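Local coordinates for putative gdp-fucose protein o-fucosyltransferase 1 (Caenorhabditis elegans, PDB 3ZY2), which is a putative protein O-fucosyltransferase of the GT-B clan that binds guanosine-5'-diphosphate, at residues P44-M56 with G119-V131. Residues are numbered along the deposited sequence; the frame is centred on the assembly and turned at random.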
loop_
_atom_site.group_PDB
_atom_site.type_symbol
_atom_site.label_atom_id
_atom_site.label_comp_id
_atom_site.label_asym_id
_atom_site.label_seq_id
_atom_site.Cartn_x
_atom_site.Cartn_y
_atom_site.Cartn_z
ATOM N N PRO A 44 16.155 -12.691 -5.112
ATOM C CA PRO A 44 16.357 -11.250 -5.038
ATOM C C PRO A 44 17.807 -10.879 -4.784
ATOM O O PRO A 44 18.552 -11.663 -4.176
ATOM C CB PRO A 44 15.529 -10.854 -3.815
ATOM C CG PRO A 44 15.573 -12.060 -2.924
ATOM C CD PRO A 44 15.537 -13.250 -3.893
ATOM N N ASN A 45 18.219 -9.706 -5.248
ATOM C CA ASN A 45 19.404 -9.077 -4.666
ATOM C C ASN A 45 18.991 -8.545 -3.312
ATOM O O ASN A 45 17.916 -7.911 -3.167
ATOM C CB ASN A 45 19.875 -7.917 -5.521
ATOM C CG ASN A 45 20.488 -8.366 -6.834
ATOM O OD1 ASN A 45 21.133 -9.435 -6.929
ATOM N ND2 ASN A 45 20.315 -7.536 -7.855
ATOM N N PHE A 46 19.800 -8.827 -2.300
ATOM C CA PHE A 46 19.603 -8.141 -1.017
ATOM C C PHE A 46 20.195 -6.751 -1.049
ATOM O O PHE A 46 20.902 -6.413 -1.979
ATOM C CB PHE A 46 20.171 -8.989 0.131
ATOM C CG PHE A 46 19.418 -10.276 0.317
ATOM C CD1 PHE A 46 18.177 -10.246 0.959
ATOM C CD2 PHE A 46 19.924 -11.494 -0.161
ATOM C CE1 PHE A 46 17.421 -11.432 1.150
ATOM C CE2 PHE A 46 19.152 -12.696 0.026
ATOM C CZ PHE A 46 17.921 -12.640 0.684
ATOM N N ILE A 47 19.868 -5.945 -0.055
ATOM C CA ILE A 47 20.179 -4.533 -0.115
ATOM C C ILE A 47 20.909 -4.104 1.140
ATOM O O ILE A 47 20.473 -4.397 2.249
ATOM C CB ILE A 47 18.886 -3.712 -0.306
ATOM C CG1 ILE A 47 18.157 -4.141 -1.595
ATOM C CG2 ILE A 47 19.227 -2.224 -0.409
ATOM C CD1 ILE A 47 16.830 -3.443 -1.853
ATOM N N GLU A 48 22.025 -3.391 0.948
ATOM C CA GLU A 48 22.820 -2.805 2.036
ATOM C C GLU A 48 22.765 -1.302 1.941
ATOM O O GLU A 48 22.903 -0.751 0.855
ATOM C CB GLU A 48 24.272 -3.268 1.940
ATOM C CG GLU A 48 24.478 -4.701 2.401
ATOM C CD GLU A 48 25.921 -5.131 2.318
ATOM O OE1 GLU A 48 26.813 -4.322 1.963
ATOM O OE2 GLU A 48 26.196 -6.298 2.590
ATOM N N PHE A 49 22.599 -0.640 3.074
ATOM C CA PHE A 49 22.522 0.810 3.098
ATOM C C PHE A 49 23.710 1.510 3.744
ATOM O O PHE A 49 23.810 2.745 3.647
ATOM C CB PHE A 49 21.244 1.262 3.803
ATOM C CG PHE A 49 19.987 0.840 3.114
ATOM C CD1 PHE A 49 19.545 1.473 1.966
ATOM C CD2 PHE A 49 19.232 -0.206 3.635
ATOM C CE1 PHE A 49 18.365 1.075 1.342
ATOM C CE2 PHE A 49 18.044 -0.618 3.022
ATOM C CZ PHE A 49 17.608 0.024 1.877
ATOM N N LYS A 50 24.610 0.762 4.378
ATOM C CA LYS A 50 25.711 1.377 5.137
ATOM C C LYS A 50 26.911 1.703 4.228
ATOM O O LYS A 50 28.044 1.283 4.457
ATOM C CB LYS A 50 26.035 0.551 6.408
ATOM C CG LYS A 50 27.238 -0.436 6.412
ATOM C CD LYS A 50 27.288 -1.431 5.239
ATOM C CE LYS A 50 26.343 -2.607 5.421
ATOM N NZ LYS A 50 24.948 -2.190 5.153
ATOM N N HIS A 51 26.621 2.459 3.177
ATOM C CA HIS A 51 27.598 2.851 2.175
ATOM C C HIS A 51 27.197 4.219 1.656
ATOM O O HIS A 51 26.097 4.697 1.950
ATOM C CB HIS A 51 27.596 1.865 1.001
ATOM C CG HIS A 51 27.773 0.437 1.401
ATOM N ND1 HIS A 51 29.001 -0.102 1.728
ATOM C CD2 HIS A 51 26.872 -0.570 1.515
ATOM C CE1 HIS A 51 28.843 -1.380 2.037
ATOM N NE2 HIS A 51 27.566 -1.689 1.907
ATOM N N PRO A 52 28.081 4.867 0.868
ATOM C CA PRO A 52 27.714 6.153 0.293
ATOM C C PRO A 52 26.514 6.036 -0.639
ATOM O O PRO A 52 25.800 7.027 -0.867
ATOM C CB PRO A 52 28.965 6.555 -0.492
ATOM C CG PRO A 52 30.058 5.780 0.109
ATOM C CD PRO A 52 29.466 4.488 0.541
ATOM N N GLU A 53 26.289 4.829 -1.159
ATOM C CA GLU A 53 25.133 4.559 -1.995
ATOM C C GLU A 53 24.558 3.198 -1.614
ATOM O O GLU A 53 25.231 2.385 -0.991
ATOM C CB GLU A 53 25.470 4.649 -3.495
ATOM C CG GLU A 53 26.618 3.756 -4.000
ATOM C CD GLU A 53 28.017 4.267 -3.601
ATOM O OE1 GLU A 53 28.302 5.471 -3.757
ATOM O OE2 GLU A 53 28.828 3.446 -3.118
ATOM N N THR A 54 23.297 2.991 -1.961
ATOM C CA THR A 54 22.624 1.703 -1.755
ATOM C C THR A 54 23.390 0.650 -2.577
ATOM O O THR A 54 23.817 0.919 -3.710
ATOM C CB THR A 54 21.163 1.861 -2.192
ATOM O OG1 THR A 54 20.538 2.830 -1.340
ATOM C CG2 THR A 54 20.376 0.566 -2.114
ATOM N N LYS A 55 23.581 -0.532 -2.000
ATOM C CA LYS A 55 24.370 -1.562 -2.648
ATOM C C LYS A 55 23.562 -2.851 -2.733
ATOM O O LYS A 55 22.974 -3.265 -1.739
ATOM C CB LYS A 55 25.655 -1.803 -1.856
ATOM C CG LYS A 55 26.614 -2.765 -2.530
ATOM C CD LYS A 55 27.808 -3.043 -1.650
ATOM C CE LYS A 55 28.777 -3.980 -2.353
ATOM N NZ LYS A 55 29.967 -4.300 -1.519
ATOM N N MET A 56 23.563 -3.473 -3.912
ATOM C CA MET A 56 22.849 -4.745 -4.133
ATOM C C MET A 56 23.760 -5.912 -4.014
ATOM O O MET A 56 24.822 -5.928 -4.657
ATOM C CB MET A 56 22.367 -4.853 -5.563
ATOM C CG MET A 56 21.777 -3.706 -6.170
ATOM S SD MET A 56 20.214 -3.934 -5.440
ATOM C CE MET A 56 20.260 -2.441 -4.584
ATOM N N GLY A 119 11.737 6.725 -5.302
ATOM C CA GLY A 119 12.397 6.612 -4.012
ATOM C C GLY A 119 13.545 5.620 -3.992
ATOM O O GLY A 119 13.935 5.067 -5.025
ATOM N N ASN A 120 14.080 5.413 -2.794
ATOM C CA ASN A 120 15.220 4.538 -2.554
ATOM C C ASN A 120 14.777 3.506 -1.514
ATOM O O ASN A 120 14.229 3.881 -0.469
ATOM C CB ASN A 120 16.387 5.385 -2.032
ATOM C CG ASN A 120 17.763 4.763 -2.307
ATOM O OD1 ASN A 120 18.045 3.629 -1.922
ATOM N ND2 ASN A 120 18.642 5.545 -2.932
ATOM N N PRO A 121 15.040 2.206 -1.751
ATOM C CA PRO A 121 15.891 1.583 -2.772
ATOM C C PRO A 121 15.189 1.188 -4.063
ATOM O O PRO A 121 15.795 0.525 -4.883
ATOM C CB PRO A 121 16.391 0.318 -2.067
ATOM C CG PRO A 121 15.223 -0.075 -1.195
ATOM C CD PRO A 121 14.629 1.229 -0.720
ATOM N N PHE A 122 13.940 1.614 -4.241
ATOM C CA PHE A 122 13.124 1.230 -5.397
ATOM C C PHE A 122 13.814 1.532 -6.736
ATOM O O PHE A 122 13.970 0.635 -7.577
ATOM C CB PHE A 122 11.747 1.921 -5.312
ATOM C CG PHE A 122 11.021 1.635 -4.033
ATOM C CD1 PHE A 122 10.290 0.459 -3.895
ATOM C CD2 PHE A 122 11.095 2.528 -2.958
ATOM C CE1 PHE A 122 9.625 0.176 -2.722
ATOM C CE2 PHE A 122 10.433 2.246 -1.760
ATOM C CZ PHE A 122 9.698 1.072 -1.647
ATOM N N GLY A 123 14.214 2.786 -6.920
ATOM C CA GLY A 123 14.993 3.219 -8.084
ATOM C C GLY A 123 16.261 2.413 -8.323
ATOM O O GLY A 123 16.349 1.731 -9.346
ATOM N N PRO A 124 17.242 2.491 -7.395
ATOM C CA PRO A 124 18.520 1.781 -7.567
ATOM C C PRO A 124 18.392 0.264 -7.776
ATOM O O PRO A 124 19.168 -0.301 -8.555
ATOM C CB PRO A 124 19.289 2.110 -6.279
ATOM C CG PRO A 124 18.728 3.445 -5.866
ATOM C CD PRO A 124 17.274 3.360 -6.201
ATOM N N TYR A 125 17.425 -0.383 -7.122
ATOM C CA TYR A 125 17.215 -1.824 -7.297
ATOM C C TYR A 125 16.897 -2.204 -8.736
ATOM O O TYR A 125 17.572 -3.059 -9.336
ATOM C CB TYR A 125 16.115 -2.329 -6.379
ATOM C CG TYR A 125 16.007 -3.825 -6.374
ATOM C CD1 TYR A 125 16.736 -4.573 -5.452
ATOM C CD2 TYR A 125 15.160 -4.495 -7.262
ATOM C CE1 TYR A 125 16.657 -5.943 -5.424
ATOM C CE2 TYR A 125 15.050 -5.883 -7.228
ATOM C CZ TYR A 125 15.815 -6.599 -6.313
ATOM O OH TYR A 125 15.707 -7.964 -6.250
ATOM N N TRP A 126 15.885 -1.564 -9.305
ATOM C CA TRP A 126 15.503 -1.886 -10.678
ATOM C C TRP A 126 16.521 -1.342 -11.682
ATOM O O TRP A 126 16.763 -1.991 -12.698
ATOM C CB TRP A 126 14.073 -1.428 -10.962
ATOM C CG TRP A 126 13.055 -2.148 -10.096
ATOM C CD1 TRP A 126 12.369 -1.620 -9.030
ATOM C CD2 TRP A 126 12.634 -3.529 -10.193
ATOM N NE1 TRP A 126 11.534 -2.567 -8.482
ATOM C CE2 TRP A 126 11.679 -3.749 -9.166
ATOM C CE3 TRP A 126 12.966 -4.595 -11.042
ATOM C CZ2 TRP A 126 11.048 -4.985 -8.970
ATOM C CZ3 TRP A 126 12.322 -5.833 -10.849
ATOM C CH2 TRP A 126 11.386 -6.016 -9.808
ATOM N N ASP A 127 17.142 -0.194 -11.375
ATOM C CA ASP A 127 18.232 0.359 -12.202
ATOM C C ASP A 127 19.362 -0.653 -12.348
ATOM O O ASP A 127 19.918 -0.821 -13.442
ATOM C CB ASP A 127 18.814 1.641 -11.586
ATOM C CG ASP A 127 18.042 2.892 -11.961
ATOM O OD1 ASP A 127 17.128 2.830 -12.813
ATOM O OD2 ASP A 127 18.396 3.963 -11.398
ATOM N N GLN A 128 19.690 -1.323 -11.242
ATOM C CA GLN A 128 20.800 -2.289 -11.195
ATOM C C GLN A 128 20.656 -3.388 -12.240
ATOM O O GLN A 128 21.654 -3.869 -12.787
ATOM C CB GLN A 128 20.952 -2.890 -9.793
ATOM C CG GLN A 128 21.684 -4.266 -9.710
ATOM C CD GLN A 128 23.131 -4.245 -10.197
ATOM O OE1 GLN A 128 23.785 -3.197 -10.239
ATOM N NE2 GLN A 128 23.637 -5.419 -10.576
ATOM N N ILE A 129 19.417 -3.776 -12.513
ATOM C CA ILE A 129 19.145 -4.799 -13.507
ATOM C C ILE A 129 18.545 -4.210 -14.783
ATOM O O ILE A 129 17.971 -4.933 -15.599
ATOM C CB ILE A 129 18.311 -5.983 -12.920
ATOM C CG1 ILE A 129 16.952 -5.517 -12.374
ATOM C CG2 ILE A 129 19.134 -6.741 -11.878
ATOM C CD1 ILE A 129 15.957 -6.668 -12.122
ATOM N N ASP A 130 18.692 -2.891 -14.949
ATOM C CA ASP A 130 18.301 -2.201 -16.186
ATOM C C ASP A 130 16.833 -2.422 -16.554
ATOM O O ASP A 130 16.492 -2.571 -17.738
ATOM C CB ASP A 130 19.237 -2.609 -17.349
ATOM C CG ASP A 130 20.691 -2.213 -17.103
ATOM O OD1 ASP A 130 20.944 -1.045 -16.715
ATOM O OD2 ASP A 130 21.588 -3.068 -17.308
ATOM N N VAL A 131 15.969 -2.415 -15.532
ATOM C CA VAL A 131 14.522 -2.614 -15.706
ATOM C C VAL A 131 13.779 -1.294 -15.512
ATOM O O VAL A 131 14.007 -0.592 -14.526
ATOM C CB VAL A 131 13.956 -3.720 -14.742
ATOM C CG1 VAL A 131 12.417 -3.691 -14.668
ATOM C CG2 VAL A 131 14.445 -5.105 -15.171
HETATM O O HOH W 1 18.689 -5.291 -8.171
HETATM O O HOH W 2 21.961 -8.038 -10.460
HETATM O O HOH W 3 21.883 5.337 -3.263
#
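A two-stranded antiparallel beta hairpin, strands 46-48 and 55-57, packs through Ile47, Thr54 and Met56 against helix 122-128, chiefly Tyr125, and its N-cap residue Pro121. Backbone hydrogen bonds in both directions between Glu48 and Lys55 define the hairpin. Tyr125 contributes the most buried surface: its CG lies anti to the backbone N (chi1 -171°), which turns the ring across Ile47 and Met56 and brings OH to Asn45, just before strand 46-48, where N donates to OH at 3.2 Å. That bond is bent, 137° at the hydrogen, and OH has a weak second link to Phe13 O. Asn45 O lies at the ring edge, in plane, 3.2 Å from Tyr125 CE1; buried here, it has no hydrogen-bonding partner in the model. Met56 SD makes an oblique Met-aromatic contact, 4.6 Å from the ring centroid, while Ile47 CD1 touches both Tyr125 CD1 and Pro121 CG at 3.8 Å. Pro121, which follows a cis peptide bond, also meets the edge of the Phe49 ring. Where the connection between the strands leads into strand 55-57, Thr54 OG1 donates to Asn120 OD1 over 2.7 Å, tilted 23° from the carbonyl plane, and a water joins Thr54 N to Asn120 ND2. Another water, over the centre of one Tyr125 face, bridges Asn45 ND2 and Tyr125 O. A Schellman motif with Asp130 as its C-prime residue ends the helix. With the Phe49 side chain about 8 Å from bound guanosine-5'-diphosphate, this is a beta hairpin packed on a short helix in a GT-B-clan protein, close to its nucleotide site.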